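Side-chain contacts in TSSL1 (Pseudomonas aeruginosa, PDB 4B62), which probably binds peptidoglycan through this C-terminal OmpA-like module, fixing the type VI secretion system to the cell wall: residues Val40-Asp45 / Gln60-Arg65; Gln105-Leu110 / Val147-Phe152. All blocks are in the same frame, centred on the assembly; numbering follows the deposited sequence.

Contact 1 (Val40-Asp45 / Gln60-Arg65); sequences VTIRGD and QPLLLR
I42 reaches from strand 37-43 with both branches of its side chain, one for each of two successive leucines of helix 60-72. The γ-methyl CG2 meets L62 CD2 at 4.0 Å, and the δ-methyl CD1 comes within 4.3 Å of L63 CD2. The fork is set by chi1 of -47°, which leaves CG2 trans to the backbone nitrogen and swings CG1 in beside it; chi2 near 180° then stretches the chain to carry CD1 to the second leucine. The CB of L62 points toward the strand; CG trans to the backbone nitrogen (chi1 173°) sends CD2 out to I42, and the two side chains run antiparallel alongside each other. The CB of L63 points to one side, and only its CD2 methyl turns in to I42. A β-branched isoleucine suits a strand and fills width, while leucine suits a helix and supplies reach. In this OmpA-like domain the contact lays the N-terminal part of helix 60-72 against the sheet, with L47 touching both I42 and L63. R65 makes a salt bridge with D23. The three touching residues are buried and apolar, which implies cohesion by dispersion and exclusion of water, without the directional pull of polar groups.

Contact 2 (Gln105-Leu110 / Val147-Phe152); sequences QEVADL and VEITVF. With EDO (1,2-ethanediol), chain B.
Segment 105-110 of helix 96-115 packs on segment 147-152 of strand 146-152, the backbones closest at V107 and V147, whose CA atoms lie 8.3 Å apart. V107 points its CB at the strand and uses both methyls: CG1 touches I149 CD1 at 3.9 Å, and CG2 faces V147 CG1 at 4.3 Å. With chi1 at 171°, CG1 lies trans to the backbone nitrogen and CG2 trans to the carbonyl carbon, spreading the pair over two strand residues. V147 and I149 present the same side of the strand; short V147 suffices near the closest backbone approach, while I149 extends through CD1 and crosses V107 obliquely. This is the α/β sandwich of the OmpA-like domain, its mixed sheet having helix 96-115 on one face, and V107 also touches V79 of strand 77-82. T150 alternates to the other face, where its hydroxyl OG1 hydrogen-bonds 1,2-ethanediol O1 at 2.8 Å; the diol, probably from the crystallisation liquor, is also held by R37. Away from the strand Q105 NE2 hydrogen-bonds D109 OD1 across one helical turn, nearly in the Q105 amide plane but from above the D109 carboxylate plane.

Contacts 1 and 2 join two helices to neighbouring antiparallel strands of one sheet, and their centres lie about 10 Å apart. Strand 37-43 and strand 146-152 are tied by probable backbone hydrogen bonds, V40 O to I149 N at 2.8 Å and I42 O to V147 N at 2.9 Å. The side chains merge as well: I42 CD1 and I149 CD1 are 3.9 Å apart, so the isoleucine of each contact borders the other and the two form one apolar layer. L63 of contact 1 also touches L110 of contact 2, bringing the helices together over that layer. The ethanediol lies on the face of the sheet away from both helices and takes no part in it.

Contact 1 (Val40-Asp45 / Gln60-Arg65)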
ATOM      1  N   VAL A  40       0.895  -5.151  -5.282  1.00  9.90           N
ATOM      2  CA  VAL A  40      -0.409  -5.129  -4.629  1.00  9.47           C
ATOM      3  C   VAL A  40      -0.799  -3.671  -4.424  1.00  8.53           C
ATOM      4  O   VAL A  40      -0.114  -2.934  -3.719  1.00 10.18           O
ATOM      5  CB  VAL A  40      -0.384  -5.848  -3.274  1.00 10.18           C
ATOM      6  CG1 VAL A  40      -1.787  -5.884  -2.676  1.00 11.23           C
ATOM      7  CG2 VAL A  40       0.201  -7.248  -3.404  1.00 12.26           C
ATOM      8  N   THR A  41      -1.867  -3.246  -5.104  1.00 10.04           N
ATOM      9  CA  THR A  41      -2.388  -1.893  -4.958  1.00  9.94           C
ATOM     10  C   THR A  41      -3.548  -1.908  -3.963  1.00  9.93           C
ATOM     11  O   THR A  41      -4.473  -2.705  -4.102  1.00 11.28           O
ATOM     12  CB  THR A  41      -2.866  -1.317  -6.293  1.00  9.60           C
ATOM     13  OG1 THR A  41      -1.768  -1.263  -7.208  1.00 10.61           O
ATOM     14  CG2 THR A  41      -3.435   0.080  -6.125  1.00 10.59           C
ATOM     15  N   ILE A  42      -3.462  -1.036  -2.967  1.00 10.00           N
ATOM     16  CA  ILE A  42      -4.489  -0.931  -1.939  1.00 10.16           C
ATOM     17  C   ILE A  42      -4.886   0.541  -1.803  1.00 10.26           C
ATOM     18  O   ILE A  42      -4.047   1.386  -1.469  1.00 10.09           O
ATOM     19  CB  ILE A  42      -4.004  -1.453  -0.575  1.00  9.96           C
ATOM     20  CG1 ILE A  42      -3.315  -2.810  -0.707  1.00 11.65           C
ATOM     21  CG2 ILE A  42      -5.178  -1.503   0.404  1.00  9.84           C
ATOM     22  CD1 ILE A  42      -2.883  -3.436   0.594  1.00 13.65           C
ATOM     23  N   ARG A  43      -6.152   0.867  -2.080  1.00 10.81           N
ATOM     24  CA  ARG A  43      -6.647   2.215  -1.844  0.52 10.82           C
ATOM     25  C   ARG A  43      -6.434   2.575  -0.366  1.00  9.89           C
ATOM     26  O   ARG A  43      -6.623   1.729   0.531  1.00 10.08           O
ATOM     27  CB  ARG A  43      -8.145   2.325  -2.166  0.52 13.27           C
ATOM     28  CG  ARG A  43      -8.593   2.282  -3.631  0.52 15.82           C
ATOM     29  CD  ARG A  43     -10.112   2.497  -3.640  0.52 17.86           C
ATOM     30  NE  ARG A  43     -10.790   2.654  -4.932  0.52 15.68           N
ATOM     31  CZ  ARG A  43     -11.261   1.657  -5.685  0.52 15.02           C
ATOM     32  NH1 ARG A  43     -11.091   0.390  -5.322  0.52 17.77           N
ATOM     33  NH2 ARG A  43     -11.890   1.930  -6.829  0.52 11.40           N
ATOM     34  N   GLY A  44      -6.078   3.828  -0.110  1.00  9.54           N
ATOM     35  CA  GLY A  44      -5.925   4.297   1.271  1.00  9.25           C
ATOM     36  C   GLY A  44      -7.168   4.053   2.111  1.00  9.82           C
ATOM     37  O   GLY A  44      -7.059   3.780   3.302  1.00 10.51           O
ATOM     38  N   ASP A  45      -8.345   4.146   1.486  0.50  9.69           N
ATOM     39  CA  ASP A  45      -9.607   3.960   2.205  0.50 10.31           C
ATOM     40  C   ASP A  45      -9.741   2.560   2.808  0.50 10.06           C
ATOM     41  O   ASP A  45     -10.542   2.364   3.716  0.50 11.34           O
ATOM     42  CB  ASP A  45     -10.828   4.196   1.301  0.50 12.71           C
ATOM     43  CG  ASP A  45     -10.789   5.525   0.561  0.50 14.90           C
ATOM     44  OD1 ASP A  45     -10.413   6.561   1.149  0.50 15.57           O
ATOM     45  OD2 ASP A  45     -11.160   5.527  -0.633  0.50 18.03           O
ATOM     46  N   GLN A  60      -6.371  -3.899   9.991  1.00 11.11           N
ATOM     47  CA  GLN A  60      -5.105  -4.601  10.145  1.00 12.28           C
ATOM     48  C   GLN A  60      -5.095  -6.025   9.590  1.00 11.41           C
ATOM     49  O   GLN A  60      -4.073  -6.453   9.060  1.00 12.88           O
ATOM     50  CB  GLN A  60      -4.612  -4.528  11.580  1.00 13.42           C
ATOM     51  CG  GLN A  60      -4.108  -3.130  11.859  1.00 15.63           C
ATOM     52  CD  GLN A  60      -3.574  -2.928  13.243  1.00 19.06           C
ATOM     53  OE1 GLN A  60      -3.245  -3.875  13.936  1.00 23.41           O
ATOM     54  NE2 GLN A  60      -3.475  -1.670  13.650  1.00 21.74           N
ATOM     55  N   PRO A  61      -6.225  -6.753   9.672  1.00 11.29           N
ATOM     56  CA  PRO A  61      -6.170  -8.101   9.108  1.00 12.07           C
ATOM     57  C   PRO A  61      -5.856  -8.130   7.603  1.00 11.81           C
ATOM     58  O   PRO A  61      -5.269  -9.088   7.128  1.00 12.17           O
ATOM     59  CB  PRO A  61      -7.550  -8.654   9.410  1.00 13.17           C
ATOM     60  CG  PRO A  61      -7.967  -7.950  10.663  1.00 12.88           C
ATOM     61  CD  PRO A  61      -7.453  -6.546  10.465  1.00 11.74           C
ATOM     62  N   LEU A  62      -6.228  -7.082   6.864  1.00 11.26           N
ATOM     63  CA  LEU A  62      -5.872  -7.015   5.447  1.00 11.32           C
ATOM     64  C   LEU A  62      -4.352  -7.017   5.277  1.00 11.33           C
ATOM     65  O   LEU A  62      -3.801  -7.780   4.469  1.00 12.59           O
ATOM     66  CB  LEU A  62      -6.500  -5.791   4.780  1.00 11.61           C
ATOM     67  CG  LEU A  62      -6.075  -5.493   3.335  1.00 12.15           C
ATOM     68  CD1 LEU A  62      -6.354  -6.687   2.423  1.00 13.76           C
ATOM     69  CD2 LEU A  62      -6.775  -4.244   2.811  1.00 12.91           C
ATOM     70  N   LEU A  63      -3.663  -6.175   6.044  1.00 10.37           N
ATOM     71  CA  LEU A  63      -2.197  -6.167   5.985  1.00 11.99           C
ATOM     72  C   LEU A  63      -1.614  -7.465   6.513  1.00 10.98           C
ATOM     73  O   LEU A  63      -0.571  -7.910   6.055  1.00 12.64           O
ATOM     74  CB  LEU A  63      -1.604  -4.978   6.719  1.00 13.84           C
ATOM     75  CG  LEU A  63      -1.685  -3.646   6.003  1.00 15.84           C
ATOM     76  CD1 LEU A  63      -0.880  -2.627   6.777  1.00 17.23           C
ATOM     77  CD2 LEU A  63      -1.156  -3.726   4.570  1.00 17.13           C
ATOM     78  N   LEU A  64      -2.266  -8.078   7.496  1.00 11.62           N
ATOM     79  CA  LEU A  64      -1.810  -9.385   7.971  1.00 11.20           C
ATOM     80  C   LEU A  64      -1.835 -10.437   6.852  1.00 12.22           C
ATOM     81  O   LEU A  64      -0.909 -11.228   6.729  1.00 13.53           O
ATOM     82  CB  LEU A  64      -2.634  -9.843   9.176  1.00 11.98           C
ATOM     83  CG  LEU A  64      -2.182 -11.147   9.828  1.00 13.77           C
ATOM     84  CD1 LEU A  64      -0.736 -11.072  10.279  1.00 15.84           C
ATOM     85  CD2 LEU A  64      -3.112 -11.424  10.991  1.00 15.11           C
ATOM     86  N   ARG A  65      -2.876 -10.432   6.023  1.00 10.99           N
ATOM     87  CA  ARG A  65      -2.945 -11.372   4.895  1.00 12.53           C
ATOM     88  C   ARG A  65      -1.821 -11.119   3.894  1.00 13.09           C
ATOM     89  O   ARG A  65      -1.281 -12.069   3.295  1.00 14.22           O
ATOM     90  CB  ARG A  65      -4.304 -11.301   4.210  1.00 13.64           C
ATOM     91  CG  ARG A  65      -5.415 -11.790   5.119  1.00 13.89           C
ATOM     92  CD  ARG A  65      -6.724 -11.949   4.407  1.00 14.37           C
ATOM     93  NE  ARG A  65      -7.360 -10.691   4.068  1.00 14.91           N
ATOM     94  CZ  ARG A  65      -8.130  -9.980   4.887  1.00 15.37           C
ATOM     95  NH1 ARG A  65      -8.286 -10.343   6.159  1.00 15.76           N
ATOM     96  NH2 ARG A  65      -8.722  -8.882   4.438  1.00 15.68           N
TER

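Contact 2 (Gln105-Leu110 / Val147-Phe152)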
ATOM      1  N   GLN A 105       5.300   4.487   4.891  1.00  9.62           N
ATOM      2  CA  GLN A 105       6.201   4.071   5.955  1.00  9.99           C
ATOM      3  C   GLN A 105       5.477   3.225   7.015  1.00 10.06           C
ATOM      4  O   GLN A 105       6.051   2.271   7.548  1.00 11.17           O
ATOM      5  CB  GLN A 105       6.863   5.266   6.625  1.00 11.58           C
ATOM      6  CG  GLN A 105       8.039   4.895   7.526  1.00 14.28           C
ATOM      7  CD  GLN A 105       9.180   4.202   6.783  1.00 17.10           C
ATOM      8  OE1 GLN A 105       9.777   4.769   5.866  1.00 21.30           O
ATOM      9  NE2 GLN A 105       9.470   2.970   7.161  1.00 20.32           N
ATOM     10  N   GLU A 106       4.231   3.585   7.341  1.00 11.37           N
ATOM     11  CA  GLU A 106       3.499   2.805   8.327  1.00 11.20           C
ATOM     12  C   GLU A 106       3.253   1.372   7.828  1.00  9.75           C
ATOM     13  O   GLU A 106       3.423   0.388   8.573  1.00 11.22           O
ATOM     14  CB  GLU A 106       2.199   3.496   8.709  1.00 12.56           C
ATOM     15  CG  GLU A 106       1.427   2.799   9.830  1.00 13.46           C
ATOM     16  CD  GLU A 106       2.093   2.897  11.201  1.00 16.30           C
ATOM     17  OE1 GLU A 106       3.044   3.685  11.388  1.00 22.71           O
ATOM     18  OE2 GLU A 106       1.655   2.176  12.120  1.00 19.35           O
ATOM     19  N   VAL A 107       2.908   1.246   6.548  1.00  9.97           N
ATOM     20  CA  VAL A 107       2.720  -0.074   5.962  1.00  9.94           C
ATOM     21  C   VAL A 107       4.032  -0.870   6.007  1.00 10.00           C
ATOM     22  O   VAL A 107       4.064  -2.026   6.424  1.00 10.78           O
ATOM     23  CB  VAL A 107       2.140   0.045   4.536  1.00 10.62           C
ATOM     24  CG1 VAL A 107       2.140  -1.294   3.806  1.00 11.42           C
ATOM     25  CG2 VAL A 107       0.719   0.573   4.598  1.00 10.97           C
ATOM     26  N   ALA A 108       5.124  -0.240   5.588  1.00  9.95           N
ATOM     27  CA  ALA A 108       6.426  -0.910   5.640  1.00 10.93           C
ATOM     28  C   ALA A 108       6.789  -1.336   7.063  1.00 10.15           C
ATOM     29  O   ALA A 108       7.279  -2.447   7.291  1.00 11.49           O
ATOM     30  CB  ALA A 108       7.514  -0.021   5.052  1.00 10.92           C
ATOM     31  N   ASP A 109       6.540  -0.442   8.022  1.00 10.76           N
ATOM     32  CA  ASP A 109       6.896  -0.715   9.421  1.00 11.00           C
ATOM     33  C   ASP A 109       6.084  -1.899   9.959  1.00 11.70           C
ATOM     34  O   ASP A 109       6.619  -2.794  10.611  1.00 13.07           O
ATOM     35  CB  ASP A 109       6.635   0.512  10.297  1.00 11.17           C
ATOM     36  CG  ASP A 109       7.654   1.627  10.104  1.00 13.62           C
ATOM     37  OD1 ASP A 109       8.672   1.431   9.408  1.00 15.50           O
ATOM     38  OD2 ASP A 109       7.420   2.713  10.667  1.00 16.86           O
ATOM     39  N   LEU A 110       4.788  -1.902   9.674  1.00 11.43           N
ATOM     40  CA  LEU A 110       3.915  -2.962  10.174  1.00 11.59           C
ATOM     41  C   LEU A 110       4.275  -4.313   9.562  1.00 11.00           C
ATOM     42  O   LEU A 110       4.324  -5.343  10.254  1.00 12.60           O
ATOM     43  CB  LEU A 110       2.448  -2.621   9.899  1.00 12.20           C
ATOM     44  CG  LEU A 110       1.873  -1.490  10.752  1.00 13.50           C
ATOM     45  CD1 LEU A 110       0.552  -1.006  10.168  1.00 12.91           C
ATOM     46  CD2 LEU A 110       1.696  -1.945  12.191  1.00 15.67           C
ATOM     47  N   VAL A 147      -1.538   2.840  -1.516  1.00  8.38           N
ATOM     48  CA  VAL A 147      -0.179   2.323  -1.470  1.00  8.53           C
ATOM     49  C   VAL A 147      -0.037   1.244  -2.547  1.00  8.21           C
ATOM     50  O   VAL A 147      -1.000   0.539  -2.882  1.00  9.27           O
ATOM     51  CB  VAL A 147       0.228   1.755  -0.080  1.00  9.40           C
ATOM     52  CG1 VAL A 147       0.228   2.870   0.950  1.00 10.33           C
ATOM     53  CG2 VAL A 147      -0.664   0.613   0.364  1.00 10.43           C
ATOM     54  N   GLU A 148       1.176   1.149  -3.096  1.00  8.15           N
ATOM     55  CA  GLU A 148       1.550   0.065  -3.977  1.00  8.41           C
ATOM     56  C   GLU A 148       2.665  -0.693  -3.290  1.00  8.44           C
ATOM     57  O   GLU A 148       3.726  -0.129  -3.002  1.00  9.52           O
ATOM     58  CB  GLU A 148       1.979   0.584  -5.355  1.00  8.92           C
ATOM     59  CG  GLU A 148       0.841   1.231  -6.131  1.00  9.05           C
ATOM     60  CD  GLU A 148       1.181   1.610  -7.575  1.00  9.46           C
ATOM     61  OE1 GLU A 148       2.279   1.230  -8.064  1.00 11.13           O
ATOM     62  OE2 GLU A 148       0.332   2.290  -8.215  1.00  9.92           O
ATOM     63  N   ILE A 149       2.413  -1.968  -3.024  1.00  8.17           N
ATOM     64  CA  ILE A 149       3.354  -2.831  -2.329  1.00  8.30           C
ATOM     65  C   ILE A 149       3.973  -3.767  -3.379  1.00  9.16           C
ATOM     66  O   ILE A 149       3.293  -4.629  -3.930  1.00  9.62           O
ATOM     67  CB  ILE A 149       2.655  -3.660  -1.238  1.00  9.63           C
ATOM     68  CG1 ILE A 149       1.974  -2.740  -0.224  1.00 10.15           C
ATOM     69  CG2 ILE A 149       3.642  -4.577  -0.526  1.00 10.11           C
ATOM     70  CD1 ILE A 149       1.006  -3.444   0.707  1.00 11.03           C
ATOM     71  N   THR A 150       5.254  -3.573  -3.670  1.00 10.52           N
ATOM     72  CA  THR A 150       5.938  -4.353  -4.684  1.00 10.41           C
ATOM     73  C   THR A 150       6.829  -5.366  -3.998  1.00  9.86           C
ATOM     74  O   THR A 150       7.690  -4.991  -3.208  1.00 11.65           O
ATOM     75  CB  THR A 150       6.793  -3.438  -5.579  1.00 10.19           C
ATOM     76  OG1 THR A 150       5.938  -2.564  -6.322  1.00 11.77           O
ATOM     77  CG2 THR A 150       7.630  -4.241  -6.553  1.00 11.60           C
ATOM     78  N   VAL A 151       6.621  -6.647  -4.304  1.00 11.15           N
ATOM     79  CA  VAL A 151       7.538  -7.700  -3.877  1.00 12.02           C
ATOM     80  C   VAL A 151       8.309  -8.139  -5.117  1.00 11.78           C
ATOM     81  O   VAL A 151       7.732  -8.472  -6.156  1.00 13.06           O
ATOM     82  CB  VAL A 151       6.862  -8.906  -3.166  1.00 13.68           C
ATOM     83  CG1 VAL A 151       5.953  -9.679  -4.085  1.00 18.18           C
ATOM     84  CG2 VAL A 151       7.922  -9.845  -2.600  1.00 16.38           C
ATOM     85  N   PHE A 152       9.617  -8.148  -4.969  1.00 11.87           N
ATOM     86  CA  PHE A 152      10.528  -8.567  -6.017  1.00 13.34           C
ATOM     87  C   PHE A 152      10.769 -10.076  -5.954  1.00 14.87           C
ATOM     88  O   PHE A 152      10.363 -10.745  -5.023  1.00 14.46           O
ATOM     89  CB  PHE A 152      11.843  -7.806  -5.865  1.00 13.12           C
ATOM     90  CG  PHE A 152      11.693  -6.318  -6.038  1.00 11.84           C
ATOM     91  CD1 PHE A 152      11.749  -5.757  -7.297  1.00 13.30           C
ATOM     92  CD2 PHE A 152      11.487  -5.473  -4.955  1.00 12.50           C
ATOM     93  CE1 PHE A 152      11.619  -4.388  -7.478  1.00 11.96           C
ATOM     94  CE2 PHE A 152      11.348  -4.102  -5.122  1.00 12.65           C
ATOM     95  CZ  PHE A 152      11.414  -3.561  -6.386  1.00 13.20           C
TER
HETATM   96  C1  EDO B1447       5.999  -0.516  -8.837  1.00 16.91           C
HETATM   97  O1  EDO B1447       6.633  -1.808  -8.877  1.00 13.45           O
HETATM   98  C2  EDO B1447       5.710   0.057 -10.224  1.00 16.63           C
HETATM   99  O2  EDO B1447       4.826  -0.806 -10.956  1.00 16.26           O